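Long-range contacts in yuaD protein (Bacillus subtilis, PDB 1ORU), which is of unknown function but has a MOSC domain and may bind molybdenum and pyridoxal phosphate: residues M8-E13 / D177-H182; I74-E79 / L158-I163. One frame throughout, in Å; residues are numbered along the deposited sequence.

Interaction 1: residues M8-E13 / D177-H182; sequences MTAKAE and DEIEVH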
# COMPACT_ATOMS: atom_id res chain seq x y z
N MSE A 8 12.44 -11.50 10.26
CA MSE A 8 12.04 -12.66 11.04
C MSE A 8 11.61 -13.79 10.11
O MSE A 8 11.15 -13.54 8.99
CB MSE A 8 10.88 -12.29 11.98
CG MSE A 8 9.67 -11.70 11.28
SE MSE A 8 8.38 -10.94 12.51
CE MSE A 8 9.09 -9.15 12.59
N THR A 9 11.78 -15.03 10.56
CA THR A 9 11.42 -16.19 9.76
C THR A 9 10.11 -16.80 10.24
O THR A 9 9.88 -16.91 11.45
CB THR A 9 12.53 -17.27 9.83
OG1 THR A 9 13.74 -16.74 9.27
CG2 THR A 9 12.12 -18.51 9.06
N ALA A 10 9.25 -17.16 9.30
CA ALA A 10 7.97 -17.78 9.61
C ALA A 10 7.73 -18.88 8.58
O ALA A 10 8.64 -19.24 7.83
CB ALA A 10 6.84 -16.76 9.58
N LYS A 11 6.51 -19.40 8.54
CA LYS A 11 6.20 -20.50 7.64
C LYS A 11 4.81 -20.43 7.01
O LYS A 11 3.85 -20.01 7.64
CB LYS A 11 6.32 -21.82 8.41
CG LYS A 11 5.95 -23.08 7.64
CD LYS A 11 6.13 -24.31 8.53
CE LYS A 11 5.79 -25.60 7.81
NZ LYS A 11 5.92 -26.78 8.72
N ALA A 12 4.73 -20.84 5.75
CA ALA A 12 3.46 -20.87 5.04
C ALA A 12 2.93 -22.29 5.26
O ALA A 12 3.37 -23.23 4.59
CB ALA A 12 3.67 -20.61 3.55
N GLU A 13 2.01 -22.45 6.22
CA GLU A 13 1.43 -23.75 6.53
C GLU A 13 0.50 -24.25 5.44
O GLU A 13 0.45 -25.45 5.17
CB GLU A 13 0.65 -23.70 7.85
CG GLU A 13 1.47 -23.49 9.09
CD GLU A 13 2.30 -24.71 9.48
OE1 GLU A 13 2.17 -25.77 8.83
OE2 GLU A 13 3.07 -24.61 10.46
N ASP A 177 6.60 -23.81 2.81
CA ASP A 177 7.69 -22.88 2.53
C ASP A 177 8.05 -22.05 3.75
O ASP A 177 7.17 -21.55 4.45
CB ASP A 177 7.32 -21.91 1.41
CG ASP A 177 7.66 -22.43 0.04
OD1 ASP A 177 8.24 -23.54 -0.06
OD2 ASP A 177 7.36 -21.72 -0.95
N GLU A 178 9.34 -21.89 3.99
CA GLU A 178 9.79 -21.05 5.09
C GLU A 178 9.78 -19.64 4.48
O GLU A 178 10.26 -19.45 3.36
CB GLU A 178 11.21 -21.44 5.50
CG GLU A 178 11.59 -21.00 6.91
CD GLU A 178 12.98 -21.46 7.31
OE1 GLU A 178 13.96 -20.97 6.72
OE2 GLU A 178 13.08 -22.32 8.21
N ILE A 179 9.20 -18.67 5.18
CA ILE A 179 9.15 -17.33 4.64
C ILE A 179 9.98 -16.34 5.44
O ILE A 179 10.21 -16.52 6.64
CB ILE A 179 7.70 -16.81 4.54
CG1 ILE A 179 7.00 -16.93 5.90
CG2 ILE A 179 6.95 -17.59 3.48
CD1 ILE A 179 5.61 -16.30 5.93
N GLU A 180 10.44 -15.30 4.75
CA GLU A 180 11.25 -14.25 5.36
C GLU A 180 10.37 -13.01 5.45
O GLU A 180 9.94 -12.48 4.43
CB GLU A 180 12.45 -13.96 4.47
CG GLU A 180 13.50 -13.06 5.09
CD GLU A 180 14.36 -13.79 6.10
OE1 GLU A 180 15.31 -13.17 6.63
OE2 GLU A 180 14.09 -14.99 6.35
N VAL A 181 10.10 -12.55 6.67
CA VAL A 181 9.27 -11.37 6.85
C VAL A 181 10.14 -10.16 7.15
O VAL A 181 10.98 -10.20 8.06
CB VAL A 181 8.26 -11.57 8.01
CG1 VAL A 181 7.40 -10.31 8.18
CG2 VAL A 181 7.37 -12.78 7.71
N HIS A 182 9.97 -9.10 6.36
CA HIS A 182 10.70 -7.86 6.55
C HIS A 182 9.67 -6.89 7.10
O HIS A 182 8.87 -6.31 6.35
CB HIS A 182 11.26 -7.37 5.21
CG HIS A 182 12.23 -8.32 4.58
ND1 HIS A 182 13.59 -8.22 4.75
CD2 HIS A 182 12.03 -9.43 3.83
CE1 HIS A 182 14.19 -9.22 4.13
NE2 HIS A 182 13.26 -9.98 3.57
O HOH W 1 14.96 -13.83 9.19

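Interaction 2: residues I74-E79 / L158-I163; sequences IEECNE and LGIRGI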
# COMPACT_ATOMS: atom_id res chain seq x y z
N ILE A 74 -2.23 -19.11 11.61
CA ILE A 74 -2.87 -20.19 12.35
C ILE A 74 -3.12 -19.75 13.79
O ILE A 74 -4.18 -20.02 14.36
CB ILE A 74 -1.97 -21.46 12.36
CG1 ILE A 74 -1.80 -22.00 10.94
CG2 ILE A 74 -2.57 -22.51 13.30
CD1 ILE A 74 -3.10 -22.37 10.25
N GLU A 75 -2.13 -19.06 14.37
CA GLU A 75 -2.25 -18.58 15.74
C GLU A 75 -3.45 -17.66 15.95
O GLU A 75 -4.22 -17.83 16.90
CB GLU A 75 -0.98 -17.85 16.18
CG GLU A 75 0.27 -18.71 16.28
CD GLU A 75 1.00 -18.86 14.96
OE1 GLU A 75 0.80 -17.99 14.07
OE2 GLU A 75 1.78 -19.82 14.81
N GLU A 76 -3.63 -16.68 15.06
CA GLU A 76 -4.75 -15.76 15.20
C GLU A 76 -6.10 -16.45 14.93
O GLU A 76 -7.10 -16.12 15.56
CB GLU A 76 -4.57 -14.53 14.29
CG GLU A 76 -3.35 -13.67 14.68
CD GLU A 76 -3.29 -12.33 13.96
OE1 GLU A 76 -3.62 -12.27 12.76
OE2 GLU A 76 -2.89 -11.32 14.60
N CYS A 77 -6.11 -17.41 14.01
CA CYS A 77 -7.35 -18.13 13.72
C CYS A 77 -7.78 -18.91 14.96
O CYS A 77 -8.97 -19.00 15.25
CB CYS A 77 -7.17 -19.10 12.55
SG CYS A 77 -7.15 -18.30 10.93
N ASN A 78 -6.81 -19.47 15.67
CA ASN A 78 -7.10 -20.22 16.89
C ASN A 78 -7.64 -19.24 17.93
O ASN A 78 -8.53 -19.57 18.73
CB ASN A 78 -5.83 -20.89 17.43
CG ASN A 78 -5.40 -22.08 16.60
OD1 ASN A 78 -4.32 -22.64 16.82
ND2 ASN A 78 -6.23 -22.47 15.64
N GLU A 79 -7.10 -18.03 17.90
CA GLU A 79 -7.52 -16.99 18.83
C GLU A 79 -8.98 -16.64 18.58
O GLU A 79 -9.76 -16.49 19.52
CB GLU A 79 -6.64 -15.75 18.67
CG GLU A 79 -6.50 -14.94 19.94
CD GLU A 79 -5.63 -13.71 19.76
OE1 GLU A 79 -4.61 -13.80 19.04
OE2 GLU A 79 -5.97 -12.66 20.35
N LEU A 158 -11.95 -8.70 14.89
CA LEU A 158 -11.32 -7.40 14.71
C LEU A 158 -9.94 -7.37 15.34
O LEU A 158 -9.78 -7.69 16.52
CB LEU A 158 -12.19 -6.30 15.33
CG LEU A 158 -11.66 -4.88 15.15
CD1 LEU A 158 -11.60 -4.54 13.67
CD2 LEU A 158 -12.55 -3.89 15.88
N GLY A 159 -8.94 -7.00 14.55
CA GLY A 159 -7.58 -6.93 15.05
C GLY A 159 -6.79 -8.22 14.96
O GLY A 159 -5.59 -8.24 15.26
N ILE A 160 -7.44 -9.31 14.56
CA ILE A 160 -6.78 -10.60 14.43
C ILE A 160 -7.33 -11.38 13.24
O ILE A 160 -7.34 -12.61 13.25
CB ILE A 160 -6.96 -11.48 15.71
CG1 ILE A 160 -8.44 -11.66 16.04
CG2 ILE A 160 -6.22 -10.85 16.88
CD1 ILE A 160 -8.70 -12.52 17.28
N ARG A 161 -7.78 -10.67 12.21
CA ARG A 161 -8.34 -11.35 11.06
C ARG A 161 -7.36 -11.45 9.89
O ARG A 161 -7.72 -11.90 8.80
CB ARG A 161 -9.63 -10.66 10.62
CG ARG A 161 -10.47 -11.45 9.62
CD ARG A 161 -10.70 -10.64 8.37
NE ARG A 161 -11.46 -11.35 7.34
CZ ARG A 161 -11.02 -12.38 6.62
NH1 ARG A 161 -9.79 -12.85 6.80
NH2 ARG A 161 -11.80 -12.91 5.70
N GLY A 162 -6.11 -11.03 10.10
CA GLY A 162 -5.13 -11.12 9.04
C GLY A 162 -4.92 -9.86 8.22
O GLY A 162 -5.45 -8.79 8.53
N ILE A 163 -4.16 -10.00 7.13
CA ILE A 163 -3.83 -8.88 6.26
C ILE A 163 -4.07 -9.20 4.79
O ILE A 163 -4.35 -10.35 4.41
CB ILE A 163 -2.34 -8.50 6.41
CG1 ILE A 163 -1.46 -9.69 5.96
CG2 ILE A 163 -2.04 -8.15 7.86
CD1 ILE A 163 0.04 -9.47 6.07

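Interaction 1: residues M8-E13 / D177-H182
Two donors grip the carbonyl oxygen of Ile179. Ala10 N reaches Ile179 O at 2.9 Å, nearly straight at 170° and in the carbonyl plane, and the CA-H of Thr9 adds a weaker contact, 3.4 Å from Thr9 CA to Ile179 O. The return bond, from Ile179 N to Ala10 O at 2.8 Å, is less regular: the donor N stands above the carbonyl plane, not on a lone pair. Met8, a selenomethionine, and Val181 form the next hydrogen-bonded pair, whose shortest link is Val181 N to Met8 O at 2.7 Å, nearly along the C=O axis. Ala12 N closes the series on the carbonyl of Asp177, whose own carboxylate is held by Tyr174 N. The axes of the two short segments make 136°, a strongly twisted antiparallel pair.

On the face of Met8, Ala10, Ile179 and Val181 the contact is apolar. Met8 CG and Ile179 CG1 both take the crowded position between backbone N and carbonyl carbon, which brings Met8 CG obliquely against Val181 CB at 3.6 Å and Ile179 CG1 to 3.7 Å from Ala10 CB; Ile179 also touches Phe117, Ile115 and Val100. On the other face, Thr9 CG2 presses obliquely on Glu178 CG at 3.3 Å, a tight approach. The bend of Glu180 at chi2 (77°) brings its carboxylate back toward Thr9, and a water bridges the two, donating to Glu180 OE1 at 2.7 Å.

Main-chain bonds therefore fix the pairing of strands 5-17 and 178-184, with mostly buried apolar groups on one face and Thr9, Lys11, Glu178 and Glu180 on the other, consistent with a solvent-facing side.

Interaction 2: residues I74-E79 / L158-I163
Two carboxylates each turn one face to Ile160, and their planes lie about 70° apart. Over the Glu76 carboxylate sits the backbone of Ile160, with Ile160 CA 3.9 Å from Glu76 CD and almost on the normal to the group. With CG1 in the crowded position between backbone N and carbonyl carbon, and CG2 beside the N, both methyls of Ile160 come over the Glu79 carboxylate: CD1 stands nearly above Glu79 CD, and CG2 is offset, 3.9 Å from Glu79 OE2. Glu76 CB meets Ile160 O at 3.5 Å. This interface holds no direct hydrogen bond.

Its polar link is indirect. Thr107 OG1 bonds both to Glu76 OE1 and to Gly162 N, consistent with a hydroxyl that accepts from the amide and donates to the carboxylate. An alanine at Glu76 would lack the carboxylate that takes the Thr107 bond and lies against the Ile160 backbone, and would probably leave Thr107 and the loop at Gly162 less firmly held. At its phi of 96° a side chain on Gly162 would jam against the carbonyl O of Arg161, which by itself calls for glycine. Arg161, turned from the helix, holds the loop through NH2 to Leu94 O.

Strand 69-73, which leads into helix 74-84, pairs antiparallel with 163-169, so the contact packs the helix start on the loop that enters a neighbouring strand of the mixed sheet of the MOSC domain.

How the interactions relate
The two contacts lie about 16 Å apart, centre to centre, yet meet where Glu13 CG packs on Ile74 CG1 at 4.0 Å, joining the end of segment 8-13 to the start of segment 74-79. Strand 98-101 and the residues after it supply a second connection: Ser101 hydrogen-bonds to the backbone of Lys11 through its own backbone, its OG bonds to Glu13 OE2, Ala10 touches Met103, and Glu75 bonds to the amides of Gly102 and Met103. In sequence, both segments of interaction 2 fall between those of interaction 1. Interaction 1 is strand pairing and interaction 2 helix-to-loop packing; neither contains a bound metal or cofactor, so no catalytic role follows from their geometry.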